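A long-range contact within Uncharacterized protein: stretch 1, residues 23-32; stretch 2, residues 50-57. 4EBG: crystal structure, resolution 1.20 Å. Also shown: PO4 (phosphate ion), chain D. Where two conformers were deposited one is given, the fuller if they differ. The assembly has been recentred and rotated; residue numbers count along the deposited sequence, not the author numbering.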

# COMPACT_ATOMS: atom_id res chain seq x y z
N VAL B 23 4.47 -3.05 2.85
CA VAL B 23 3.71 -4.15 3.39
C VAL B 23 3.41 -5.26 2.39
O VAL B 23 3.12 -6.38 2.78
CB VAL B 23 2.44 -3.67 4.14
CG1 VAL B 23 2.79 -2.64 5.24
CG2 VAL B 23 1.45 -3.11 3.15
N GLN B 24 3.54 -4.96 1.09
CA GLN B 24 3.36 -5.98 0.05
C GLN B 24 4.40 -5.68 -1.01
O GLN B 24 4.23 -4.89 -1.91
CB GLN B 24 1.93 -6.05 -0.53
CG GLN B 24 1.75 -7.01 -1.72
CD GLN B 24 0.28 -7.12 -2.17
OE1 GLN B 24 -0.56 -6.32 -1.76
NE2 GLN B 24 -0.02 -8.11 -2.99
N ASN B 25 5.53 -6.38 -0.90
CA ASN B 25 6.74 -5.99 -1.62
C ASN B 25 6.79 -6.35 -3.11
O ASN B 25 7.77 -6.06 -3.77
CB ASN B 25 8.01 -6.44 -0.88
CG ASN B 25 8.19 -7.93 -0.86
OD1 ASN B 25 7.49 -8.67 -1.54
ND2 ASN B 25 9.19 -8.40 -0.08
N THR B 26 5.72 -6.94 -3.63
CA THR B 26 5.64 -7.14 -5.08
C THR B 26 5.10 -5.93 -5.84
O THR B 26 5.10 -5.91 -7.07
CB THR B 26 4.78 -8.34 -5.43
OG1 THR B 26 3.46 -8.10 -4.97
CG2 THR B 26 5.32 -9.63 -4.83
N ILE B 27 4.67 -4.92 -5.12
CA ILE B 27 4.19 -3.68 -5.74
C ILE B 27 5.33 -2.88 -6.35
O ILE B 27 6.35 -2.66 -5.74
CB ILE B 27 3.35 -2.83 -4.72
CG1 ILE B 27 2.05 -3.56 -4.40
CG2 ILE B 27 3.05 -1.43 -5.23
CD1 ILE B 27 1.20 -2.94 -3.32
N LYS B 28 5.11 -2.49 -7.61
CA LYS B 28 6.06 -1.71 -8.38
C LYS B 28 6.05 -0.26 -7.97
O LYS B 28 4.99 0.37 -7.89
CB LYS B 28 5.78 -1.88 -9.89
CG LYS B 28 6.73 -1.23 -10.85
CD LYS B 28 6.47 -1.66 -12.29
CE LYS B 28 7.31 -0.84 -13.29
NZ LYS B 28 8.76 -1.23 -13.10
N THR B 29 7.25 0.32 -7.78
CA THR B 29 7.40 1.69 -7.24
C THR B 29 8.01 2.75 -8.16
O THR B 29 8.27 3.87 -7.73
CB THR B 29 8.15 1.64 -5.91
OG1 THR B 29 9.47 1.18 -6.18
CG2 THR B 29 7.46 0.69 -4.92
N ASP B 30 8.18 2.39 -9.42
CA ASP B 30 8.77 3.24 -10.46
C ASP B 30 7.86 3.24 -11.67
O ASP B 30 8.25 2.88 -12.80
CB ASP B 30 10.22 2.84 -10.81
CG ASP B 30 10.37 1.43 -11.30
OD1 ASP B 30 9.53 0.52 -11.05
OD2 ASP B 30 11.43 1.20 -11.97
N ILE B 31 6.62 3.66 -11.44
CA ILE B 31 5.60 3.69 -12.46
C ILE B 31 5.90 4.89 -13.38
O ILE B 31 6.07 6.01 -12.88
CB ILE B 31 4.18 3.82 -11.87
CG1 ILE B 31 3.88 2.68 -10.86
CG2 ILE B 31 3.14 3.90 -12.97
CD1 ILE B 31 3.93 1.29 -11.44
N LYS B 32 5.89 4.63 -14.68
CA LYS B 32 6.18 5.67 -15.67
C LYS B 32 5.03 5.81 -16.66
O LYS B 32 4.54 4.84 -17.18
CB LYS B 32 7.46 5.31 -16.41
CG LYS B 32 8.71 5.23 -15.52
CD LYS B 32 9.90 4.60 -16.20
CE LYS B 32 9.88 3.07 -16.24
NZ LYS B 32 10.17 2.40 -14.90
N GLY B 50 -3.79 3.26 -16.30
CA GLY B 50 -3.60 1.83 -16.28
C GLY B 50 -2.10 1.59 -16.17
O GLY B 50 -1.33 2.03 -17.01
N ILE B 51 -1.70 0.81 -15.15
CA ILE B 51 -0.31 0.71 -14.82
C ILE B 51 0.07 -0.73 -14.50
O ILE B 51 -0.78 -1.55 -14.13
CB ILE B 51 0.04 1.61 -13.59
CG1 ILE B 51 -0.60 1.11 -12.30
CG2 ILE B 51 -0.27 3.06 -13.85
CD1 ILE B 51 -0.10 1.70 -11.04
N GLN B 52 1.36 -1.00 -14.58
CA GLN B 52 1.90 -2.28 -14.13
C GLN B 52 2.08 -2.25 -12.61
O GLN B 52 3.10 -1.83 -12.09
CB GLN B 52 3.24 -2.60 -14.80
CG GLN B 52 3.73 -4.02 -14.46
CD GLN B 52 5.20 -4.26 -14.82
OE1 GLN B 52 5.88 -3.44 -15.45
NE2 GLN B 52 5.70 -5.34 -14.35
N LEU B 53 1.04 -2.61 -11.87
CA LEU B 53 1.02 -2.44 -10.42
C LEU B 53 2.02 -3.36 -9.74
O LEU B 53 2.54 -3.00 -8.70
CB LEU B 53 -0.39 -2.73 -9.91
CG LEU B 53 -0.66 -2.66 -8.42
CD1 LEU B 53 -0.31 -1.24 -7.84
CD2 LEU B 53 -2.14 -3.02 -8.15
N TYR B 54 2.21 -4.54 -10.30
CA TYR B 54 3.09 -5.54 -9.70
C TYR B 54 4.33 -5.76 -10.52
O TYR B 54 4.27 -5.90 -11.74
CB TYR B 54 2.31 -6.82 -9.52
CG TYR B 54 1.09 -6.69 -8.66
CD1 TYR B 54 1.21 -6.61 -7.27
CD2 TYR B 54 -0.18 -6.65 -9.22
CE1 TYR B 54 0.08 -6.52 -6.48
CE2 TYR B 54 -1.31 -6.55 -8.45
CZ TYR B 54 -1.17 -6.46 -7.08
OH TYR B 54 -2.31 -6.35 -6.32
N LYS B 55 5.47 -5.86 -9.83
CA LYS B 55 6.74 -6.01 -10.52
C LYS B 55 6.79 -7.35 -11.28
O LYS B 55 7.45 -7.43 -12.34
CB LYS B 55 7.91 -5.88 -9.55
CG LYS B 55 8.08 -4.52 -8.91
CD LYS B 55 9.21 -4.58 -7.89
CE LYS B 55 8.94 -5.62 -6.81
NZ LYS B 55 10.10 -5.70 -5.87
N ASP B 56 6.09 -8.35 -10.75
CA ASP B 56 6.10 -9.72 -11.27
C ASP B 56 4.78 -10.12 -11.96
O ASP B 56 4.41 -11.29 -11.99
CB ASP B 56 6.47 -10.71 -10.14
CG ASP B 56 5.58 -10.57 -8.89
OD1 ASP B 56 4.74 -9.64 -8.81
OD2 ASP B 56 5.73 -11.41 -7.96
N ARG B 57 4.06 -9.14 -12.50
CA ARG B 57 2.91 -9.39 -13.36
C ARG B 57 2.89 -8.37 -14.50
O ARG B 57 3.12 -7.18 -14.29
CB ARG B 57 1.61 -9.26 -12.56
CG ARG B 57 1.47 -10.13 -11.32
CD ARG B 57 0.47 -11.23 -11.61
NE ARG B 57 -0.87 -10.68 -11.74
CZ ARG B 57 -1.81 -11.15 -12.56
NH1 ARG B 57 -1.57 -12.18 -13.35
NH2 ARG B 57 -2.99 -10.57 -12.60
P PO4 D . 10.95 -1.11 -16.14
O1 PO4 D . 10.08 -2.22 -16.75
O2 PO4 D . 11.62 -0.51 -17.31
O3 PO4 D . 10.00 -0.18 -15.40
O4 PO4 D . 11.94 -1.84 -15.19
O HOH W 1 8.85 -3.60 -14.44

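The two stretches are joined at a single beta bridge between Ile27 and Tyr54, whose CA atoms lie 4.5 Å apart. Two nearly linear hydrogen bonds flank it, from Lys55 N to Thr26 O and from Lys28 N to Leu53 O, both 2.8 Å. Each acceptor also receives a CA-H...O contact: Tyr54 CA lies 3.3 Å from Thr26 O, and Ile27 CA 3.5 Å from Leu53 O.

Lys28 points toward stretch 2, and its t, t, t chain runs extended over it, CD passing 3.4 Å from Gln52 O. A final p torsion places NZ 2.8 Å from Asp30 OD1, in a salt bridge, and 2.8 Å from O3 of a phosphate ion, probably from the crystallisation liquor. One water, accepting from Lys28 NZ (2.7 Å) and donating to Gln52 OE1 (3.1 Å), links the stretches further.

Lys55 alternates m, t, m, t. Its CG packs 3.6 Å from Lys28 CB, so the aliphatic portions meet while the amines diverge; Lys55 NZ reaches Asn25 O at 3.2 Å, a weak hydrogen bond.

The m rotamer of Tyr54 sets its ring beside stretch 1, with CD1 3.5 Å from Thr26 OG1 and CE1 4.1 Å from Ile27 CG1. Farther along, Ile31 (m, m) meets Ile51 (p, t) through their CG2 methyls at 3.6 Å, an apolar contact between buried side chains.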